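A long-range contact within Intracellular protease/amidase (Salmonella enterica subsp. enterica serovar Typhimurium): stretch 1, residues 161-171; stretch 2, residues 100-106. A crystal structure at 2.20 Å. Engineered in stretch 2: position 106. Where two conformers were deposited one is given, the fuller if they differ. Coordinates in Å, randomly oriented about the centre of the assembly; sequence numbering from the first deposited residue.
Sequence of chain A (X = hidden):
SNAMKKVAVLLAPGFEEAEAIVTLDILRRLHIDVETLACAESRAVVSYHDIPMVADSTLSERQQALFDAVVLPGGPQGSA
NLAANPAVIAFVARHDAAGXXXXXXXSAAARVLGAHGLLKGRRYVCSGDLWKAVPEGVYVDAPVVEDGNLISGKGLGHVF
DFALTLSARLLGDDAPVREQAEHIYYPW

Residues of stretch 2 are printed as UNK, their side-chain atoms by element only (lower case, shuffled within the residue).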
ATOM      1  N   ASP A 161      -8.139   7.541  -4.656  1.00 35.84           N
ATOM      2  CA  ASP A 161      -9.128   8.608  -4.684  0.50 35.77           C
ATOM      3  C   ASP A 161      -9.356   9.144  -3.268  1.00 35.19           C
ATOM      4  O   ASP A 161      -9.395  10.372  -3.058  1.00 35.46           O
ATOM      5  CB  ASP A 161     -10.442   8.128  -5.309  0.50 36.73           C
ATOM      6  CG  ASP A 161     -11.364   9.279  -5.677  0.50 37.77           C
ATOM      7  OD1 ASP A 161     -10.973  10.438  -5.430  0.50 37.38           O
ATOM      8  OD2 ASP A 161     -12.473   9.027  -6.209  0.50 39.63           O
ATOM      9  N   PHE A 162      -9.480   8.233  -2.309  1.00 33.08           N
ATOM     10  CA  PHE A 162      -9.665   8.577  -0.895  1.00 31.36           C
ATOM     11  C   PHE A 162      -8.518   9.427  -0.373  1.00 30.55           C
ATOM     12  O   PHE A 162      -8.743  10.481   0.247  1.00 29.00           O
ATOM     13  CB  PHE A 162      -9.839   7.284  -0.084  1.00 30.82           C
ATOM     14  CG  PHE A 162      -9.723   7.459   1.415  1.00 30.77           C
ATOM     15  CD1 PHE A 162     -10.828   7.839   2.180  1.00 31.27           C
ATOM     16  CD2 PHE A 162      -8.519   7.202   2.063  1.00 29.85           C
ATOM     17  CE1 PHE A 162     -10.724   7.978   3.561  1.00 30.05           C
ATOM     18  CE2 PHE A 162      -8.415   7.326   3.439  1.00 30.58           C
ATOM     19  CZ  PHE A 162      -9.521   7.739   4.185  1.00 30.63           C
ATOM     20  N   ALA A 163      -7.296   8.964  -0.624  1.00 29.30           N
ATOM     21  CA  ALA A 163      -6.095   9.655  -0.169  1.00 30.21           C
ATOM     22  C   ALA A 163      -5.916  11.031  -0.832  1.00 31.20           C
ATOM     23  O   ALA A 163      -5.589  12.015  -0.167  1.00 30.05           O
ATOM     24  CB  ALA A 163      -4.862   8.786  -0.415  1.00 29.79           C
ATOM     25  N   LEU A 164      -6.122  11.097  -2.152  1.00 32.30           N
ATOM     26  CA  LEU A 164      -5.968  12.381  -2.856  1.00 32.66           C
ATOM     27  C   LEU A 164      -7.040  13.366  -2.383  1.00 32.21           C
ATOM     28  O   LEU A 164      -6.737  14.507  -2.089  1.00 32.25           O
ATOM     29  CB  LEU A 164      -5.958  12.182  -4.365  1.00 32.84           C
ATOM     30  CG  LEU A 164      -4.779  11.318  -4.838  1.00 33.14           C
ATOM     31  CD1 LEU A 164      -5.028  10.819  -6.245  1.00 34.27           C
ATOM     32  CD2 LEU A 164      -3.412  12.000  -4.766  1.00 32.65           C
ATOM     33  N   THR A 165      -8.268  12.900  -2.221  1.00 33.22           N
ATOM     34  CA  THR A 165      -9.350  13.759  -1.731  1.00 35.71           C
ATOM     35  C   THR A 165      -9.094  14.283  -0.334  1.00 35.38           C
ATOM     36  O   THR A 165      -9.235  15.491  -0.071  1.00 36.50           O
ATOM     37  CB  THR A 165     -10.693  13.026  -1.758  1.00 35.95           C
ATOM     38  OG1 THR A 165     -10.917  12.625  -3.094  1.00 38.50           O
ATOM     39  CG2 THR A 165     -11.843  13.932  -1.336  1.00 36.23           C
ATOM     40  N   LEU A 166      -8.697  13.391   0.558  1.00 33.93           N
ATOM     41  CA  LEU A 166      -8.297  13.807   1.887  1.00 33.77           C
ATOM     42  C   LEU A 166      -7.204  14.868   1.793  1.00 34.31           C
ATOM     43  O   LEU A 166      -7.286  15.896   2.466  1.00 33.86           O
ATOM     44  CB  LEU A 166      -7.808  12.606   2.706  1.00 33.63           C
ATOM     45  CG  LEU A 166      -7.113  12.921   4.035  1.00 33.25           C
ATOM     46  CD1 LEU A 166      -7.996  13.755   4.951  1.00 33.55           C
ATOM     47  CD2 LEU A 166      -6.707  11.631   4.731  1.00 34.10           C
ATOM     48  N   SER A 167      -6.176  14.614   0.974  1.00 33.57           N
ATOM     49  CA  SER A 167      -5.039  15.525   0.883  1.00 34.53           C
ATOM     50  C   SER A 167      -5.471  16.911   0.397  1.00 36.40           C
ATOM     51  O   SER A 167      -5.032  17.938   0.910  1.00 36.01           O
ATOM     52  CB  SER A 167      -3.993  14.992  -0.085  1.00 35.91           C
ATOM     53  OG  SER A 167      -3.413  13.783   0.369  1.00 36.16           O
ATOM     54  N   ALA A 168      -6.319  16.916  -0.623  1.00 37.75           N
ATOM     55  CA  ALA A 168      -6.758  18.138  -1.239  1.00 38.70           C
ATOM     56  C   ALA A 168      -7.537  18.946  -0.216  1.00 40.24           C
ATOM     57  O   ALA A 168      -7.353  20.149  -0.084  1.00 42.78           O
ATOM     58  CB  ALA A 168      -7.623  17.821  -2.439  1.00 38.93           C
ATOM     59  N   ARG A 169      -8.400  18.275   0.529  1.00 41.22           N
ATOM     60  CA  ARG A 169      -9.111  18.926   1.614  1.00 42.21           C
ATOM     61  C   ARG A 169      -8.160  19.509   2.694  1.00 41.17           C
ATOM     62  O   ARG A 169      -8.332  20.656   3.134  1.00 41.41           O
ATOM     63  CB  ARG A 169     -10.059  17.934   2.227  1.00 43.63           C
ATOM     64  CG  ARG A 169     -10.865  18.508   3.359  1.00 48.59           C
ATOM     65  CD  ARG A 169     -11.993  19.414   2.894  1.00 50.32           C
ATOM     66  NE  ARG A 169     -12.970  19.349   3.971  1.00 54.86           N
ATOM     67  CZ  ARG A 169     -13.999  18.510   4.022  1.00 52.52           C
ATOM     68  NH1 ARG A 169     -14.780  18.522   5.088  1.00 51.19           N
ATOM     69  NH2 ARG A 169     -14.276  17.694   3.008  1.00 53.28           N
ATOM     70  N   LEU A 170      -7.165  18.736   3.118  1.00 38.30           N
ATOM     71  CA  LEU A 170      -6.154  19.243   4.065  1.00 37.99           C
ATOM     72  C   LEU A 170      -5.350  20.432   3.530  1.00 39.81           C
ATOM     73  O   LEU A 170      -5.009  21.347   4.291  1.00 39.03           O
ATOM     74  CB  LEU A 170      -5.170  18.153   4.471  1.00 35.63           C
ATOM     75  CG  LEU A 170      -5.704  17.057   5.399  1.00 35.00           C
ATOM     76  CD1 LEU A 170      -4.766  15.871   5.381  1.00 32.80           C
ATOM     77  CD2 LEU A 170      -5.891  17.568   6.819  1.00 35.03           C
ATOM     78  N   LEU A 171      -5.032  20.400   2.237  1.00 40.55           N
ATOM     79  CA  LEU A 171      -4.212  21.448   1.632  1.00 42.35           C
ATOM     80  C   LEU A 171      -5.042  22.656   1.186  1.00 44.50           C
ATOM     81  O   LEU A 171      -4.491  23.715   0.974  1.00 44.45           O
ATOM     82  CB  LEU A 171      -3.409  20.906   0.447  1.00 40.80           C
ATOM     83  CG  LEU A 171      -2.287  19.908   0.770  1.00 39.93           C
ATOM     84  CD1 LEU A 171      -1.494  19.573  -0.480  1.00 39.92           C
ATOM     85  CD2 LEU A 171      -1.343  20.458   1.834  1.00 40.13           C
ATOM     86  N   UNK A 100     -12.397  18.290  13.378  1.00 38.33           N
ATOM     87  CA  UNK A 100     -11.296  17.714  12.580  1.00 37.62           C
ATOM     88  C   UNK A 100     -11.830  16.630  11.649  1.00 36.40           C
ATOM     89  O   UNK A 100     -12.952  16.121  11.838  1.00 33.78           O
ATOM     90  c   UNK A 100      -9.498  19.523  13.874  1.00 41.04           C
ATOM     91  c   UNK A 100     -10.192  17.163  13.455  1.00 37.10           C
ATOM     92  c   UNK A 100      -8.677  20.401  14.789  1.00 42.42           C
ATOM     93  n   UNK A 100      -8.479  21.736  14.182  1.00 43.59           N
ATOM     94  c   UNK A 100      -9.706  18.146  14.488  1.00 38.78           C
ATOM     95  N   UNK A 101     -11.046  16.303  10.625  1.00 35.47           N
ATOM     96  CA  UNK A 101     -11.471  15.295   9.647  1.00 33.88           C
ATOM     97  C   UNK A 101     -11.372  13.839  10.191  1.00 33.67           C
ATOM     98  O   UNK A 101     -10.344  13.395  10.707  1.00 32.27           O
ATOM     99  c   UNK A 101     -10.683  16.839   7.667  1.00 32.73           C
ATOM    100  c   UNK A 101     -12.102  17.296   7.346  1.00 33.06           C
ATOM    101  c   UNK A 101     -10.692  15.448   8.327  1.00 33.21           C
ATOM    102  c   UNK A 101      -9.813  16.855   6.412  1.00 32.19           C
ATOM    103  N   UNK A 102     -12.476  13.116  10.067  1.00 33.35           N
ATOM    104  CA  UNK A 102     -12.544  11.708  10.438  1.00 31.63           C
ATOM    105  C   UNK A 102     -12.685  10.944   9.150  1.00 30.37           C
ATOM    106  O   UNK A 102     -13.651  11.143   8.368  1.00 29.88           O
ATOM    107  c   UNK A 102     -12.562  12.493  13.315  1.00 35.81           C
ATOM    108  c   UNK A 102     -13.767   9.986  11.794  1.00 32.89           C
ATOM    109  c   UNK A 102     -13.753  11.427  11.321  1.00 32.81           C
ATOM    110  c   UNK A 102     -13.811  12.442  12.465  1.00 34.76           C
ATOM    111  N   UNK A 103     -11.716  10.079   8.911  1.00 28.30           N
ATOM    112  CA  UNK A 103     -11.528   9.504   7.602  1.00 28.01           C
ATOM    113  C   UNK A 103     -11.414   7.991   7.665  1.00 28.38           C
ATOM    114  O   UNK A 103     -10.291   7.433   7.610  1.00 26.62           O
ATOM    115  s   UNK A 103     -10.147  11.856   7.073  1.00 31.16           S
ATOM    116  c   UNK A 103     -10.284  10.074   6.972  1.00 27.74           C
ATOM    117  N   UNK A 104     -12.575   7.325   7.743  1.00 28.34           N
ATOM    118  CA  UNK A 104     -12.653   5.887   7.661  1.00 27.43           C
ATOM    119  C   UNK A 104     -12.655   5.356   6.260  1.00 28.04           C
ATOM    120  O   UNK A 104     -13.229   5.967   5.332  1.00 26.49           O
ATOM    121  c   UNK A 104     -13.995   5.579   8.311  1.00 27.73           C
ATOM    122  c   UNK A 104     -14.833   6.743   7.915  1.00 28.81           C
ATOM    123  c   UNK A 104     -13.879   7.907   8.097  1.00 28.51           C
ATOM    124  N   UNK A 105     -12.026   4.193   6.108  1.00 27.80           N
ATOM    125  CA  UNK A 105     -12.067   3.485   4.869  1.00 28.95           C
ATOM    126  C   UNK A 105     -12.553   2.058   5.043  1.00 29.49           C
ATOM    127  O   UNK A 105     -12.296   1.383   6.068  1.00 28.79           O
ATOM    128  c   UNK A 105     -10.710   3.558   4.144  1.00 31.71           C
ATOM    129  c   UNK A 105     -10.025   3.204   1.727  1.00 37.29           C
ATOM    130  c   UNK A 105     -10.687   2.602   2.948  1.00 34.29           C
ATOM    131  c   UNK A 105      -9.550   3.228   5.048  1.00 30.67           C
ATOM    132  N   UNK A 106     -13.280   1.597   4.032  1.00 29.92           N
ATOM    133  CA  UNK A 106     -13.682   0.182   3.924  1.00 31.16           C
ATOM    134  C   UNK A 106     -14.611  -0.203   5.083  1.00 31.74           C
ATOM    135  O   UNK A 106     -15.624   0.447   5.251  1.00 32.30           O
ATOM    136  c   UNK A 106     -12.464  -0.735   3.824  1.00 31.05           C
TER

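Position 100 carries five side-chain atoms, four carbons in an unbranched row ending in a nitrogen. The nearest side-chain approach is CB of position 100 to CD2 of Leu170, 7.9 Å, so the side chain touches nothing on stretch 1. A straight chain tipped by an amine is lysine, Lys100.

Position 101 has four carbons forked at the second, and its CA-to-CB bond points toward the helix. One terminal carbon lies 3.6 Å from CG of Arg169, 3.9 Å from CD1 of Leu166 and 4.0 Å from CD2 of Leu170; the other sits over one face of the Arg169 guanidinium. Branching at the second carbon identifies leucine, so the atom that meets all three helix residues is CD1 of Leu101 and the one over the guanidinium is CD2.

Position 102 also has four carbons, but the fork is at the first and one arm is two carbons long. Its CA-to-CB bond points away from the helix, as alternation along a strand predicts, and it makes no contact with stretch 1. The branching defines isoleucine, Ile102.

At position 103 a single carbon is followed by a sulfur. The sulfur lies 3.6 Å from CD1 of Leu166, and the CB is 3.7 Å from CZ of Phe162. The backbone O of position 103 approaches Phe162 CZ to 3.5 Å, at the ring edge and near the ring plane. One carbon and a terminal sulfur make cysteine, Cys103.

Position 104 has three carbons that close a ring onto the backbone N. Its CA-to-CB bond points away from the helix, and the closest contact is made by the backbone O of position 104, 3.7 Å from Phe162 CE1. The closed ring makes this proline, Pro104.

Position 105 repeats the pattern of four carbons forked at the first with one two-carbon arm. The CA-to-CB bond points toward the helix, and the end carbon of the longer arm lies over one face of the Phe162 ring, 4.3 Å from Phe162 CG. This is isoleucine, Ile105, and that carbon is CD1.

Position 106 has one side-chain carbon and is out of reach of the helix. It is alanine; Ala106 is an engineered substitution for the natural cysteine.

The contact is a helix packed on a strand, nearly antiparallel at 176°, with axes 10.7 Å apart at closest approach. The register agrees: Phe162 CA is 8.1 Å from Ile105 CA, and Leu166 CA is 7.8 Å from Cys103 CA, so advancing along the helix means stepping back along the strand. The CA-to-CB bonds of Phe162, Leu166 and Arg169 point toward the strand; that of Leu170 points sideways, but its side-chain end comes nearer. They meet Leu101, Cys103 and Ile105. With no hydrogen bond across the stretches, the 355 Å² of buried surface reflects predominantly apolar packing.

Stretch 2, residues 100-106: KLICPIA
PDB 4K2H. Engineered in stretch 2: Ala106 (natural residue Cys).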